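Local structure of DyP2 (4G2C) at residues V69-F74 with E157-Q162. The protein is a heme-containing dye-decolorizing peroxidase from a lignin-reactive bacterium that probably uses hydrogen peroxide to oxidise dyes and other substrates. Numbering follows the deposited sequence.
Sequences VLFLGF and EGHYQQ
Phe-71 and Tyr-160 join a sheet strand to a turn of the loop running into strand 166-172, a worked example of aromatic packing joined to a polar grip. Tyr-160 presents its ring edge to the face of Phe-71 in an offset edge-to-face stack, with centroids 5.4 Å apart and planes at 68°. The tight part is the hydroxyl-side corner of the tyrosine: CE1 of Tyr-160 comes within 3.5 Å of CE2 of Phe-71, and Tyr-160 OH lies equally near that carbon. With CG anti to the carbonyl carbon (chi1 -62°), the tyrosine extends its phenol toward the sheet. His-159 makes the looser touch, its CD2 edge 4.4 Å from CD2 of Phe-71, while His-159 CD2 sits 3.7 Å above the Tyr-160 ring, toward its rim. Toward solvent, exposed Gln-162 closes the turn on itself, its NE2 donating to Gly-158 O at 3.0 Å. Phe-273 of strand 267-278 packs edge-to-face with Phe-71 and also touches Tyr-160. Tyr-160 OH and His-159 NE2 both hydrogen-bond to Glu-199 OE2, on the neighbouring strand 193-205 of the ferredoxin-like sheet. Apolar contact thus supplies the fit between strand and turn, whereas a shared carboxylate oxygen ties the polar ends of both rings to the sheet.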
ATOM      1  N   VAL A  69       1.159  14.440   6.088  1.00 27.75           N
ATOM      2  CA  VAL A  69       1.808  14.399   4.775  1.00 23.72           C
ATOM      3  C   VAL A  69       1.946  15.821   4.251  1.00 27.98           C
ATOM      4  O   VAL A  69       0.965  16.562   4.216  1.00 28.56           O
ATOM      5  CB  VAL A  69       0.963  13.626   3.737  1.00 26.30           C
ATOM      6  CG1 VAL A  69       1.711  13.505   2.433  1.00 21.66           C
ATOM      7  CG2 VAL A  69       0.557  12.242   4.262  1.00 25.28           C
ATOM      8  N   LEU A  70       3.155  16.192   3.832  1.00 25.44           N
ATOM      9  CA  LEU A  70       3.432  17.540   3.341  1.00 25.58           C
ATOM     10  C   LEU A  70       4.047  17.479   1.953  1.00 25.03           C
ATOM     11  O   LEU A  70       5.106  16.889   1.768  1.00 26.75           O
ATOM     12  CB  LEU A  70       4.375  18.271   4.295  1.00 27.55           C
ATOM     13  CG  LEU A  70       3.888  18.560   5.723  1.00 33.19           C
ATOM     14  CD1 LEU A  70       5.002  19.218   6.528  1.00 35.17           C
ATOM     15  CD2 LEU A  70       2.632  19.437   5.724  1.00 27.37           C
ATOM     16  N   PHE A  71       3.370  18.065   0.973  1.00 24.19           N
ATOM     17  CA  PHE A  71       3.918  18.180  -0.371  1.00 26.28           C
ATOM     18  C   PHE A  71       4.555  19.549  -0.530  1.00 27.46           C
ATOM     19  O   PHE A  71       3.958  20.561  -0.168  1.00 29.73           O
ATOM     20  CB  PHE A  71       2.833  17.960  -1.416  1.00 25.99           C
ATOM     21  CG  PHE A  71       2.115  16.650  -1.258  1.00 30.05           C
ATOM     22  CD1 PHE A  71       2.786  15.447  -1.464  1.00 26.71           C
ATOM     23  CD2 PHE A  71       0.784  16.616  -0.887  1.00 24.42           C
ATOM     24  CE1 PHE A  71       2.137  14.237  -1.313  1.00 25.05           C
ATOM     25  CE2 PHE A  71       0.130  15.406  -0.719  1.00 30.16           C
ATOM     26  CZ  PHE A  71       0.804  14.213  -0.935  1.00 27.34           C
ATOM     27  N   LEU A  72       5.774  19.577  -1.050  1.00 26.13           N
ATOM     28  CA  LEU A  72       6.564  20.806  -1.080  1.00 25.17           C
ATOM     29  C   LEU A  72       6.832  21.270  -2.504  1.00 28.41           C
ATOM     30  O   LEU A  72       6.784  20.470  -3.450  1.00 28.90           O
ATOM     31  CB  LEU A  72       7.894  20.582  -0.373  1.00 22.58           C
ATOM     32  CG  LEU A  72       7.848  19.985   1.036  1.00 26.33           C
ATOM     33  CD1 LEU A  72       9.251  19.875   1.607  1.00 20.43           C
ATOM     34  CD2 LEU A  72       6.936  20.783   1.969  1.00 25.74           C
ATOM     35  N   GLY A  73       7.116  22.567  -2.644  1.00 33.18           N
ATOM     36  CA  GLY A  73       7.594  23.151  -3.894  1.00 27.44           C
ATOM     37  C   GLY A  73       8.912  23.870  -3.633  1.00 31.44           C
ATOM     38  O   GLY A  73       9.040  24.564  -2.636  1.00 31.63           O
ATOM     39  N   PHE A  74       9.894  23.685  -4.511  1.00 28.84           N
ATOM     40  CA  PHE A  74      11.197  24.316  -4.359  1.00 31.70           C
ATOM     41  C   PHE A  74      11.282  25.626  -5.146  1.00 37.13           C
ATOM     42  O   PHE A  74      11.360  25.616  -6.379  1.00 34.94           O
ATOM     43  CB  PHE A  74      12.316  23.367  -4.825  1.00 32.00           C
ATOM     44  CG  PHE A  74      12.458  22.123  -3.981  1.00 32.34           C
ATOM     45  CD1 PHE A  74      11.930  22.070  -2.694  1.00 28.65           C
ATOM     46  CD2 PHE A  74      13.125  21.005  -4.476  1.00 31.44           C
ATOM     47  CE1 PHE A  74      12.062  20.926  -1.906  1.00 28.69           C
ATOM     48  CE2 PHE A  74      13.265  19.858  -3.709  1.00 30.32           C
ATOM     49  CZ  PHE A  74      12.732  19.814  -2.414  1.00 33.87           C
ATOM     50  N   GLU A 157      -8.007  16.799  -7.014  1.00 28.47           N
ATOM     51  CA  GLU A 157      -8.006  17.923  -6.078  1.00 29.76           C
ATOM     52  C   GLU A 157      -6.893  18.914  -6.434  1.00 31.51           C
ATOM     53  O   GLU A 157      -5.861  18.543  -7.014  1.00 29.46           O
ATOM     54  CB  GLU A 157      -7.911  17.446  -4.619  1.00 30.43           C
ATOM     55  CG  GLU A 157      -9.098  16.560  -4.192  1.00 30.89           C
ATOM     56  CD  GLU A 157      -9.044  16.086  -2.740  1.00 29.92           C
ATOM     57  OE1 GLU A 157      -8.021  16.298  -2.061  1.00 28.46           O
ATOM     58  OE2 GLU A 157     -10.047  15.500  -2.276  1.00 38.24           O
ATOM     59  N   GLY A 158      -7.120  20.179  -6.088  1.00 29.32           N
ATOM     60  CA  GLY A 158      -6.275  21.278  -6.517  1.00 27.52           C
ATOM     61  C   GLY A 158      -4.788  21.103  -6.279  1.00 33.79           C
ATOM     62  O   GLY A 158      -3.988  21.315  -7.191  1.00 31.82           O
ATOM     63  N   HIS A 159      -4.406  20.714  -5.065  1.00 33.47           N
ATOM     64  CA  HIS A 159      -2.981  20.585  -4.752  1.00 32.75           C
ATOM     65  C   HIS A 159      -2.234  19.513  -5.563  1.00 28.12           C
ATOM     66  O   HIS A 159      -1.032  19.641  -5.774  1.00 32.40           O
ATOM     67  CB  HIS A 159      -2.729  20.448  -3.240  1.00 37.12           C
ATOM     68  CG  HIS A 159      -3.537  19.377  -2.571  1.00 35.55           C
ATOM     69  ND1 HIS A 159      -4.918  19.353  -2.599  1.00 41.65           N
ATOM     70  CD2 HIS A 159      -3.157  18.303  -1.836  1.00 31.63           C
ATOM     71  CE1 HIS A 159      -5.352  18.306  -1.917  1.00 36.71           C
ATOM     72  NE2 HIS A 159      -4.303  17.654  -1.439  1.00 35.34           N
ATOM     73  N   TYR A 160      -2.946  18.494  -6.050  1.00 25.79           N
ATOM     74  CA  TYR A 160      -2.333  17.453  -6.887  1.00 27.16           C
ATOM     75  C   TYR A 160      -2.180  17.883  -8.346  1.00 30.09           C
ATOM     76  O   TYR A 160      -1.511  17.207  -9.137  1.00 24.41           O
ATOM     77  CB  TYR A 160      -3.086  16.113  -6.778  1.00 23.11           C
ATOM     78  CG  TYR A 160      -3.077  15.556  -5.366  1.00 23.86           C
ATOM     79  CD1 TYR A 160      -1.913  15.039  -4.813  1.00 29.93           C
ATOM     80  CD2 TYR A 160      -4.215  15.572  -4.576  1.00 28.68           C
ATOM     81  CE1 TYR A 160      -1.887  14.545  -3.508  1.00 26.35           C
ATOM     82  CE2 TYR A 160      -4.200  15.071  -3.267  1.00 28.47           C
ATOM     83  CZ  TYR A 160      -3.027  14.568  -2.743  1.00 26.36           C
ATOM     84  OH  TYR A 160      -2.986  14.078  -1.453  1.00 25.00           O
ATOM     85  N   GLN A 161      -2.781  19.019  -8.697  1.00 31.32           N
ATOM     86  CA  GLN A 161      -2.645  19.559 -10.049  1.00 27.01           C
ATOM     87  C   GLN A 161      -1.383  20.415 -10.152  1.00 33.62           C
ATOM     88  O   GLN A 161      -0.941  20.746 -11.248  1.00 35.49           O
ATOM     89  CB  GLN A 161      -3.880  20.381 -10.439  1.00 31.61           C
ATOM     90  CG  GLN A 161      -5.205  19.594 -10.465  1.00 29.68           C
ATOM     91  CD  GLN A 161      -6.286  20.267 -11.311  1.00 33.83           C
ATOM     92  OE1 GLN A 161      -5.990  20.906 -12.320  1.00 44.78           O
ATOM     93  NE2 GLN A 161      -7.537  20.124 -10.903  1.00 30.06           N
ATOM     94  N   GLN A 162      -0.807  20.766  -9.001  1.00 34.17           N
ATOM     95  CA  GLN A 162       0.378  21.629  -8.946  1.00 35.52           C
ATOM     96  C   GLN A 162       1.648  20.819  -9.134  1.00 33.88           C
ATOM     97  O   GLN A 162       1.645  19.604  -8.968  1.00 37.48           O
ATOM     98  CB  GLN A 162       0.455  22.357  -7.601  1.00 36.71           C
ATOM     99  CG  GLN A 162      -0.879  22.903  -7.118  1.00 42.17           C
ATOM    100  CD  GLN A 162      -1.470  23.905  -8.097  1.00 46.30           C
ATOM    101  OE1 GLN A 162      -0.848  24.927  -8.402  1.00 50.65           O
ATOM    102  NE2 GLN A 162      -2.666  23.610  -8.605  1.00 40.01           N
TER